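Local coordinates for fumarylacetoacetate hydrolase (Burkholderia xenovorans, PDB 5TI1), which probably hydrolyses fumarylacetoacetate to fumarate and acetoacetate, the final step in the breakdown of phenylalanine and tyrosine, at residues V256-W261 / F282-S287. Sequence-based numbering, arbitrary orientation.
With NA (sodium ion), chain L; MG (magnesium ion), chain K.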
loop_
_atom_site.group_PDB
_atom_site.type_symbol
_atom_site.label_atom_id
_atom_site.label_comp_id
_atom_site.label_asym_id
_atom_site.label_seq_id
_atom_site.Cartn_x
_atom_site.Cartn_y
_atom_site.Cartn_z
ATOM N N VAL B 256 -3.404 -8.041 -15.845
ATOM C CA VAL B 256 -4.615 -7.292 -16.135
ATOM C C VAL B 256 -4.213 -6.020 -16.876
ATOM O O VAL B 256 -3.040 -5.654 -16.933
ATOM C CB VAL B 256 -5.408 -6.938 -14.861
ATOM C CG1 VAL B 256 -5.917 -8.201 -14.179
ATOM C CG2 VAL B 256 -4.545 -6.091 -13.926
ATOM N N LEU B 257 -5.207 -5.342 -17.441
ATOM C CA LEU B 257 -5.019 -3.977 -17.917
ATOM C C LEU B 257 -5.185 -3.008 -16.751
ATOM O O LEU B 257 -5.954 -3.261 -15.826
ATOM C CB LEU B 257 -6.025 -3.641 -19.016
ATOM C CG LEU B 257 -6.026 -4.587 -20.230
ATOM C CD1 LEU B 257 -7.172 -4.263 -21.171
ATOM C CD2 LEU B 257 -4.709 -4.523 -20.962
ATOM N N LEU B 258 -4.468 -1.887 -16.806
ATOM C CA LEU B 258 -4.383 -0.972 -15.669
ATOM C C LEU B 258 -4.330 0.458 -16.183
ATOM O O LEU B 258 -3.430 0.814 -16.950
ATOM C CB LEU B 258 -3.156 -1.288 -14.796
ATOM C CG LEU B 258 -3.029 -0.603 -13.421
ATOM C CD1 LEU B 258 -2.116 -1.421 -12.469
ATOM C CD2 LEU B 258 -2.508 0.815 -13.538
ATOM N N ASN B 259 -5.300 1.274 -15.768
ATOM C CA ASN B 259 -5.326 2.694 -16.084
ATOM C C ASN B 259 -5.021 3.455 -14.801
ATOM O O ASN B 259 -5.878 3.561 -13.913
ATOM C CB ASN B 259 -6.676 3.117 -16.665
ATOM C CG ASN B 259 -6.697 4.585 -17.074
ATOM O OD1 ASN B 259 -5.701 5.301 -16.887
ATOM N ND2 ASN B 259 -7.825 5.041 -17.650
ATOM N N ASP B 260 -3.807 3.998 -14.713
ATOM C CA ASP B 260 -3.383 4.771 -13.547
ATOM C C ASP B 260 -3.766 6.230 -13.770
ATOM O O ASP B 260 -2.956 7.061 -14.191
ATOM C CB ASP B 260 -1.881 4.607 -13.319
ATOM C CG ASP B 260 -1.363 5.466 -12.175
ATOM O OD1 ASP B 260 -2.165 5.817 -11.278
ATOM O OD2 ASP B 260 -0.154 5.805 -12.186
ATOM N N TRP B 261 -5.038 6.537 -13.492
ATOM C CA TRP B 261 -5.542 7.897 -13.645
ATOM C C TRP B 261 -4.628 8.896 -12.944
ATOM O O TRP B 261 -4.224 8.689 -11.796
ATOM C CB TRP B 261 -6.958 8.009 -13.080
ATOM C CG TRP B 261 -7.948 7.014 -13.612
ATOM C CD1 TRP B 261 -8.299 5.818 -13.043
ATOM C CD2 TRP B 261 -8.734 7.134 -14.807
ATOM N NE1 TRP B 261 -9.244 5.183 -13.819
ATOM C CE2 TRP B 261 -9.533 5.971 -14.904
ATOM C CE3 TRP B 261 -8.839 8.106 -15.803
ATOM C CZ2 TRP B 261 -10.438 5.766 -15.946
ATOM C CZ3 TRP B 261 -9.731 7.896 -16.849
ATOM C CH2 TRP B 261 -10.523 6.737 -16.908
ATOM N N PHE B 282 -6.395 8.975 -6.276
ATOM C CA PHE B 282 -7.845 9.155 -6.287
ATOM C C PHE B 282 -8.561 8.032 -7.039
ATOM O O PHE B 282 -9.756 7.819 -6.813
ATOM C CB PHE B 282 -8.212 10.523 -6.882
ATOM C CG PHE B 282 -7.827 10.689 -8.330
ATOM C CD1 PHE B 282 -6.590 11.197 -8.680
ATOM C CD2 PHE B 282 -8.718 10.354 -9.336
ATOM C CE1 PHE B 282 -6.236 11.351 -10.013
ATOM C CE2 PHE B 282 -8.379 10.505 -10.666
ATOM C CZ PHE B 282 -7.134 11.002 -11.008
ATOM N N ALA B 283 -7.857 7.302 -7.904
ATOM C CA ALA B 283 -8.450 6.212 -8.677
ATOM C C ALA B 283 -7.399 5.499 -9.514
ATOM O O ALA B 283 -6.563 6.145 -10.149
ATOM C CB ALA B 283 -9.555 6.721 -9.609
ATOM N N THR B 284 -7.440 4.171 -9.516
ATOM C CA THR B 284 -6.702 3.356 -10.463
ATOM C C THR B 284 -7.643 2.239 -10.878
ATOM O O THR B 284 -8.251 1.602 -10.016
ATOM C CB THR B 284 -5.410 2.798 -9.841
ATOM O OG1 THR B 284 -4.552 3.880 -9.448
ATOM C CG2 THR B 284 -4.681 1.918 -10.843
ATOM N N THR B 285 -7.806 2.026 -12.185
ATOM C CA THR B 285 -8.763 1.046 -12.685
ATOM C C THR B 285 -8.023 -0.158 -13.263
ATOM O O THR B 285 -7.025 -0.002 -13.971
ATOM C CB THR B 285 -9.690 1.672 -13.745
ATOM O OG1 THR B 285 -10.360 2.805 -13.188
ATOM C CG2 THR B 285 -10.742 0.678 -14.214
ATOM N N ILE B 286 -8.500 -1.365 -12.956
ATOM C CA ILE B 286 -7.998 -2.551 -13.639
ATOM C C ILE B 286 -9.149 -3.309 -14.291
ATOM O O ILE B 286 -10.310 -3.230 -13.867
ATOM C CB ILE B 286 -7.184 -3.492 -12.716
ATOM C CG1 ILE B 286 -8.033 -4.030 -11.557
ATOM C CG2 ILE B 286 -5.934 -2.781 -12.202
ATOM C CD1 ILE B 286 -7.303 -5.112 -10.728
ATOM N N SER B 287 -8.810 -4.040 -15.352
ATOM C CA SER B 287 -9.745 -4.951 -15.973
ATOM C C SER B 287 -10.048 -6.112 -15.025
ATOM O O SER B 287 -9.263 -6.407 -14.114
ATOM C CB SER B 287 -9.171 -5.470 -17.294
ATOM O OG SER B 287 -7.919 -6.095 -17.086
HETATM NA NA NA L . -4.232 6.573 -10.409
HETATM MG MG MG K . 1.604 5.162 -13.643
#
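Antiparallel strands 256-259 and 284-286, inner neighbours in a mixed sheet of the FAH-family C-terminal region, show how a regular pairing can end in a metal site. Asn-259 and Thr-285 form the hydrogen-bonded pair. Asn-259 N reaches Thr-285 O at 2.8 Å, within the carbonyl plane and nearly straight (165°), whereas the return bond from Thr-285 N to Asn-259 O, 3.0 Å, meets its carbonyl from above the plane. Two residues along each strand, Ser-287 N donates to Leu-257 O, but Leu-257 N finds a side chain as acceptor: Ser-287 OG, 2.8 Å away, turned back by a chi1 of 57° that sets it between its own N and carbonyl carbon.

All of the contact is buried, yet it is unevenly packed. Its looser part is the face carrying Leu-258 and Ile-286, which cross obliquely with Leu-258 CG 3.8 Å from Ile-286 CG2; beyond them Leu-258 CD2 presses closer on Thr-284 CG2, at 3.6 Å.

The tight part lies around the metal ions. An inverse gamma turn centred on Asp-260 and closed by a weak bond from Trp-261 N to Asn-259 O brings the Trp-261 carbonyl to the sodium ion, which Ala-283 O, Thr-284 OG1 and Lys-280 O also bind. The Asp-260 carboxylate bridges two metals: OD1 lies 2.4 Å from sodium, and OD2 lies 2.4 Å from the magnesium that Asp-153, Glu-226 and Glu-228 also hold. This double coordination fixes the carboxylate's rotation and would favour its ionised form.

Phe-282 CZ packs against Trp-261 CB, while Asn-259 ND2, its amide anchored by a hydrogen bond from Glu-226 N to OD1, sits over one indole face, toward the rim. At the ring's edge, Trp-261 NE1 donates in plane to Thr-285 OG1, 2.7 Å away at an almost linear 176°.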